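Local atomic coordinates of Glyco_hydro_cc domain-containing protein (PDB entry 6UBD), a protein that probably binds beta-1,3-glucan oligosaccharides, as a fungal member of glycoside hydrolase family 128. Residues A[30-44]-A[50-64]. Residues are numbered along the deposited sequence; the frame is centred on the assembly and turned at random.
Sequences PNGRKAGSAGDTALA and LSWWHDWTPAPSSPK
Trp52 lays its indole flat across the backbone of the neighbouring strand, gripped on two opposite faces: Gly36 CA sits 3.7 Å from the centroid of the five-membered ring, and Pro30 CG packs over the other side. A CB on Gly36 would clash with the ring, so the glycine is what lets the indole settle there. The ring is swung over its partner by a chi1 of 70°, with CG between the backbone N and the carbonyl carbon. Trp52 NE1 then donates to Lys34 O at 3.1 Å; the oxygen lies in the indole plane, while the N-H comes in from above the carbonyl plane. Replacing Trp52 by alanine would probably leave Lys34 O without this donor and open a gap between Gly36 and Pro30.

Next door, Ser51 OG gives its proton to Arg33 O at 2.7 Å. Strands 35-38 and 52-54 run parallel, 19° apart, as the two strands of a beta-alpha-beta unit joined through helix 43-46, in the TIM-barrel-like core expected of this family; His54 N to Ser37 O and Gly39 N to His54 O (2.9 Å) are well-formed backbone bonds between them, as is Ser51 N to Ala35 O just before. Trp53 points to the opposite face of the sheet from Trp52, and Leu43 CD2 stands almost squarely over its five-membered ring, 3.7 Å from the centroid, with Pro60 CB on the other face.

Further along, Asp40 OD2 and Asp55 OD2 lie 4.3 Å apart. Water 2 donates to both and accepts from Trp53 NE1 and Ser62 N, and water 4 also donates to both. Two like-charged carboxylates can tolerate this closeness probably because these two waters screen their repulsion, while Lys64 NZ, linked to Asp40 OD1 through water 3, is likely to offset part of it.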
loop_
_atom_site.group_PDB
_atom_site.type_symbol
_atom_site.label_atom_id
_atom_site.label_comp_id
_atom_site.label_asym_id
_atom_site.label_seq_id
_atom_site.Cartn_x
_atom_site.Cartn_y
_atom_site.Cartn_z
ATOM N N PRO A 30 -3.710 0.414 -12.172
ATOM C CA PRO A 30 -3.271 -0.802 -12.857
ATOM C C PRO A 30 -4.432 -1.441 -13.622
ATOM O O PRO A 30 -5.515 -1.740 -13.075
ATOM C CB PRO A 30 -2.779 -1.718 -11.728
ATOM C CG PRO A 30 -2.413 -0.746 -10.639
ATOM C CD PRO A 30 -3.499 0.308 -10.728
ATOM N N ASN A 31 -4.160 -1.765 -14.891
ATOM C CA ASN A 31 -5.038 -2.529 -15.805
ATOM C C ASN A 31 -6.547 -2.286 -15.550
ATOM O O ASN A 31 -7.311 -3.265 -15.374
ATOM C CB ASN A 31 -4.717 -4.019 -15.668
ATOM C CG ASN A 31 -5.368 -4.831 -16.762
ATOM O OD1 ASN A 31 -5.587 -4.319 -17.870
ATOM N ND2 ASN A 31 -5.636 -6.083 -16.463
ATOM N N GLY A 32 -6.987 -1.034 -15.531
ATOM C CA GLY A 32 -8.415 -0.683 -15.522
ATOM C C GLY A 32 -9.161 -0.911 -14.219
ATOM O O GLY A 32 -10.412 -0.749 -14.246
ATOM N N ARG A 33 -8.513 -1.264 -13.106
ATOM C CA ARG A 33 -9.252 -1.484 -11.830
ATOM C C ARG A 33 -8.446 -0.881 -10.692
ATOM O O ARG A 33 -7.221 -1.180 -10.582
ATOM C CB ARG A 33 -9.494 -2.986 -11.508
ATOM C CG ARG A 33 -10.052 -3.830 -12.638
ATOM C CD ARG A 33 -10.081 -5.309 -12.315
ATOM N NE ARG A 33 -10.553 -6.005 -13.493
ATOM C CZ ARG A 33 -10.848 -7.290 -13.487
ATOM N NH1 ARG A 33 -10.619 -7.991 -12.397
ATOM N NH2 ARG A 33 -11.421 -7.902 -14.518
ATOM N N LYS A 34 -9.086 -0.175 -9.777
ATOM C CA LYS A 34 -8.454 0.325 -8.550
ATOM C C LYS A 34 -8.096 -0.822 -7.610
ATOM O O LYS A 34 -7.147 -0.675 -6.833
ATOM C CB LYS A 34 -9.269 1.425 -7.878
ATOM C CG LYS A 34 -9.576 2.669 -8.699
ATOM C CD LYS A 34 -10.293 3.719 -7.962
ATOM C CE LYS A 34 -10.843 4.811 -8.849
ATOM N NZ LYS A 34 -11.261 6.033 -8.085
ATOM N N ALA A 35 -8.927 -1.889 -7.532
ATOM C CA ALA A 35 -8.834 -2.835 -6.390
ATOM C C ALA A 35 -7.578 -3.726 -6.429
ATOM O O ALA A 35 -7.328 -4.404 -7.439
ATOM C CB ALA A 35 -10.084 -3.692 -6.314
ATOM N N GLY A 36 -6.943 -3.827 -5.259
ATOM C CA GLY A 36 -5.791 -4.715 -5.071
ATOM C C GLY A 36 -5.733 -5.359 -3.691
ATOM O O GLY A 36 -6.701 -5.209 -2.895
ATOM N N SER A 37 -4.685 -6.113 -3.386
ATOM C CA SER A 37 -4.427 -6.789 -2.106
ATOM C C SER A 37 -3.037 -6.387 -1.596
ATOM O O SER A 37 -2.084 -6.318 -2.408
ATOM C CB SER A 37 -4.523 -8.283 -2.336
ATOM O OG SER A 37 -4.341 -9.009 -1.155
ATOM N N ALA A 38 -2.917 -6.159 -0.311
ATOM C CA ALA A 38 -1.686 -5.983 0.466
ATOM C C ALA A 38 -1.410 -7.231 1.260
ATOM O O ALA A 38 -2.136 -7.473 2.268
ATOM C CB ALA A 38 -1.692 -4.761 1.304
ATOM N N GLY A 39 -0.553 -8.134 0.764
ATOM C CA GLY A 39 -0.414 -9.528 1.240
ATOM C C GLY A 39 -1.169 -10.516 0.320
ATOM O O GLY A 39 -1.756 -10.071 -0.686
ATOM N N ASP A 40 -1.057 -11.804 0.630
ATOM C CA ASP A 40 -1.572 -12.838 -0.277
ATOM C C ASP A 40 -2.461 -13.878 0.425
ATOM O O ASP A 40 -2.847 -14.828 -0.230
ATOM C CB ASP A 40 -0.449 -13.463 -1.124
ATOM C CG ASP A 40 0.679 -14.015 -0.252
ATOM O OD1 ASP A 40 0.372 -14.537 0.863
ATOM O OD2 ASP A 40 1.879 -13.855 -0.675
ATOM N N THR A 41 -2.777 -13.724 1.703
ATOM C CA THR A 41 -3.575 -14.815 2.349
ATOM C C THR A 41 -4.967 -15.037 1.701
ATOM O O THR A 41 -5.366 -16.209 1.632
ATOM C CB THR A 41 -3.748 -14.575 3.848
ATOM O OG1 THR A 41 -4.482 -13.366 4.121
ATOM C CG2 THR A 41 -2.421 -14.593 4.571
ATOM N N ALA A 42 -5.586 -13.961 1.198
ATOM C CA ALA A 42 -6.964 -14.046 0.620
ATOM C C ALA A 42 -6.917 -13.912 -0.902
ATOM O O ALA A 42 -7.957 -13.802 -1.553
ATOM C CB ALA A 42 -7.896 -13.004 1.189
ATOM N N LEU A 43 -5.711 -13.924 -1.497
ATOM C CA LEU A 43 -5.567 -13.577 -2.925
ATOM C C LEU A 43 -6.337 -14.537 -3.839
ATOM O O LEU A 43 -6.870 -14.054 -4.858
ATOM C CB LEU A 43 -4.077 -13.494 -3.212
ATOM C CG LEU A 43 -3.606 -12.881 -4.534
ATOM C CD1 LEU A 43 -4.207 -11.507 -4.701
ATOM C CD2 LEU A 43 -2.079 -12.894 -4.644
ATOM N N ALA A 44 -6.364 -15.837 -3.526
ATOM C CA ALA A 44 -7.099 -16.787 -4.395
ATOM C C ALA A 44 -8.579 -16.405 -4.441
ATOM O O ALA A 44 -9.241 -16.537 -5.504
ATOM C CB ALA A 44 -6.906 -18.232 -3.982
ATOM N N LEU A 50 -9.680 -8.215 -8.811
ATOM C CA LEU A 50 -8.507 -7.341 -8.602
ATOM C C LEU A 50 -7.839 -7.050 -9.910
ATOM O O LEU A 50 -7.966 -7.836 -10.898
ATOM C CB LEU A 50 -7.528 -8.026 -7.656
ATOM C CG LEU A 50 -8.028 -8.386 -6.263
ATOM C CD1 LEU A 50 -6.899 -8.983 -5.467
ATOM C CD2 LEU A 50 -8.622 -7.217 -5.473
ATOM N N SER A 51 -6.954 -6.034 -9.910
ATOM C CA SER A 51 -5.954 -5.864 -11.006
ATOM C C SER A 51 -4.509 -6.107 -10.518
ATOM O O SER A 51 -3.611 -6.301 -11.398
ATOM C CB SER A 51 -6.043 -4.470 -11.639
ATOM O OG SER A 51 -5.857 -3.511 -10.618
ATOM N N TRP A 52 -4.232 -5.970 -9.225
ATOM C CA TRP A 52 -2.839 -5.865 -8.741
ATOM C C TRP A 52 -2.670 -6.372 -7.351
ATOM O O TRP A 52 -3.681 -6.489 -6.574
ATOM C CB TRP A 52 -2.362 -4.393 -8.778
ATOM C CG TRP A 52 -2.968 -3.447 -7.792
ATOM C CD1 TRP A 52 -4.212 -2.887 -7.865
ATOM C CD2 TRP A 52 -2.349 -2.963 -6.588
ATOM N NE1 TRP A 52 -4.392 -2.054 -6.801
ATOM C CE2 TRP A 52 -3.265 -2.064 -5.981
ATOM C CE3 TRP A 52 -1.082 -3.151 -5.993
ATOM C CZ2 TRP A 52 -2.944 -1.357 -4.820
ATOM C CZ3 TRP A 52 -0.811 -2.457 -4.844
ATOM C CH2 TRP A 52 -1.712 -1.560 -4.288
ATOM N N TRP A 53 -1.475 -6.659 -6.887
ATOM C CA TRP A 53 -1.169 -6.903 -5.444
ATOM C C TRP A 53 0.275 -6.506 -5.128
ATOM O O TRP A 53 1.108 -6.431 -6.064
ATOM C CB TRP A 53 -1.446 -8.346 -5.009
ATOM C CG TRP A 53 -0.372 -9.392 -5.098
ATOM C CD1 TRP A 53 0.268 -9.998 -4.037
ATOM C CD2 TRP A 53 0.145 -10.045 -6.290
ATOM N NE1 TRP A 53 1.102 -11.008 -4.476
ATOM C CE2 TRP A 53 1.063 -11.032 -5.851
ATOM C CE3 TRP A 53 -0.040 -9.845 -7.661
ATOM C CZ2 TRP A 53 1.775 -11.845 -6.750
ATOM C CZ3 TRP A 53 0.659 -10.644 -8.549
ATOM C CH2 TRP A 53 1.540 -11.634 -8.088
ATOM N N HIS A 54 0.568 -6.336 -3.871
ATOM C CA HIS A 54 1.939 -6.255 -3.349
ATOM C C HIS A 54 2.097 -7.157 -2.134
ATOM O O HIS A 54 1.056 -7.579 -1.579
ATOM C CB HIS A 54 2.408 -4.805 -3.110
ATOM C CG HIS A 54 1.943 -4.248 -1.793
ATOM N ND1 HIS A 54 2.693 -4.367 -0.663
ATOM C CD2 HIS A 54 0.861 -3.475 -1.478
ATOM C CE1 HIS A 54 2.100 -3.703 0.316
ATOM N NE2 HIS A 54 0.968 -3.153 -0.149
ATOM N N ASP A 55 3.314 -7.459 -1.704
ATOM C CA ASP A 55 3.565 -8.270 -0.497
ATOM C C ASP A 55 4.766 -7.720 0.269
ATOM O O ASP A 55 5.377 -8.494 0.988
ATOM C CB ASP A 55 3.691 -9.749 -0.842
ATOM C CG ASP A 55 4.946 -10.067 -1.661
ATOM O OD1 ASP A 55 5.721 -9.149 -1.994
ATOM O OD2 ASP A 55 5.164 -11.294 -1.920
ATOM N N TRP A 56 4.978 -6.408 0.185
ATOM C CA TRP A 56 6.102 -5.725 0.880
ATOM C C TRP A 56 7.511 -6.153 0.377
ATOM O O TRP A 56 8.502 -5.673 0.947
ATOM C CB TRP A 56 5.992 -5.851 2.409
ATOM C CG TRP A 56 4.727 -5.233 2.962
ATOM C CD1 TRP A 56 4.491 -3.924 3.298
ATOM C CD2 TRP A 56 3.498 -5.936 3.270
ATOM N NE1 TRP A 56 3.211 -3.753 3.760
ATOM C CE2 TRP A 56 2.591 -4.954 3.716
ATOM C CE3 TRP A 56 3.077 -7.284 3.169
ATOM C CZ2 TRP A 56 1.269 -5.294 4.065
ATOM C CZ3 TRP A 56 1.758 -7.589 3.511
ATOM C CH2 TRP A 56 0.866 -6.617 3.976
ATOM N N THR A 57 7.607 -7.052 -0.609
ATOM C CA THR A 57 8.908 -7.543 -1.127
ATOM C C THR A 57 9.241 -6.948 -2.496
ATOM O O THR A 57 8.418 -6.322 -3.161
ATOM C CB THR A 57 8.950 -9.079 -1.234
ATOM O OG1 THR A 57 8.343 -9.564 -2.462
ATOM C CG2 THR A 57 8.403 -9.790 0.001
ATOM N N PRO A 58 10.512 -7.067 -2.970
ATOM C CA PRO A 58 10.893 -6.597 -4.305
ATOM C C PRO A 58 10.213 -7.289 -5.487
ATOM O O PRO A 58 10.234 -6.729 -6.573
ATOM C CB PRO A 58 12.415 -6.844 -4.319
ATOM C CG PRO A 58 12.833 -6.758 -2.859
ATOM C CD PRO A 58 11.679 -7.449 -2.172
ATOM N N ALA A 59 9.667 -8.496 -5.246
ATOM C CA ALA A 59 9.155 -9.358 -6.335
ATOM C C ALA A 59 7.994 -10.208 -5.812
ATOM O O ALA A 59 8.169 -11.388 -5.493
ATOM C CB ALA A 59 10.240 -10.205 -6.925
ATOM N N PRO A 60 6.750 -9.673 -5.713
ATOM C CA PRO A 60 5.620 -10.459 -5.216
ATOM C C PRO A 60 5.506 -11.735 -6.045
ATOM O O PRO A 60 5.435 -11.639 -7.246
ATOM C CB PRO A 60 4.378 -9.607 -5.383
ATOM C CG PRO A 60 4.914 -8.187 -5.558
ATOM C CD PRO A 60 6.351 -8.288 -5.978
ATOM N N SER A 61 5.489 -12.902 -5.367
ATOM C CA SER A 61 5.518 -14.141 -6.212
ATOM C C SER A 61 4.543 -15.225 -5.766
ATOM O O SER A 61 4.676 -16.381 -6.308
ATOM C CB SER A 61 6.911 -14.708 -6.311
ATOM O OG SER A 61 7.290 -14.957 -4.956
ATOM N N SER A 62 3.548 -14.938 -4.921
ATOM C CA SER A 62 2.527 -15.990 -4.652
ATOM C C SER A 62 1.956 -16.497 -5.982
ATOM O O SER A 62 1.514 -15.688 -6.821
ATOM C CB SER A 62 1.374 -15.465 -3.814
ATOM O OG SER A 62 0.308 -16.400 -3.713
ATOM N N PRO A 63 1.848 -17.818 -6.186
ATOM C CA PRO A 63 1.204 -18.321 -7.395
ATOM C C PRO A 63 -0.287 -17.978 -7.466
ATOM O O PRO A 63 -0.851 -18.023 -8.562
ATOM C CB PRO A 63 1.480 -19.822 -7.308
ATOM C CG PRO A 63 1.623 -20.097 -5.812
ATOM C CD PRO A 63 2.355 -18.874 -5.305
ATOM N N LYS A 64 -0.908 -17.587 -6.358
ATOM C CA LYS A 64 -2.318 -17.154 -6.325
ATOM C C LYS A 64 -2.547 -15.863 -7.130
ATOM O O LYS A 64 -3.642 -15.575 -7.561
ATOM C CB LYS A 64 -2.783 -16.927 -4.881
ATOM C CG LYS A 64 -2.636 -18.135 -3.972
ATOM C CD LYS A 64 -2.987 -17.684 -2.520
ATOM C CE LYS A 64 -2.898 -18.734 -1.459
ATOM N NZ LYS A 64 -3.070 -18.138 -0.127
HETATM O O HOH W 1 -4.334 -7.217 -14.004
HETATM O O HOH W 2 2.968 -12.687 -2.926
HETATM O O HOH W 3 -0.851 -17.036 1.141
HETATM O O HOH W 4 4.065 -12.996 0.490
HETATM O O HOH W 5 -6.122 -17.240 -0.865
#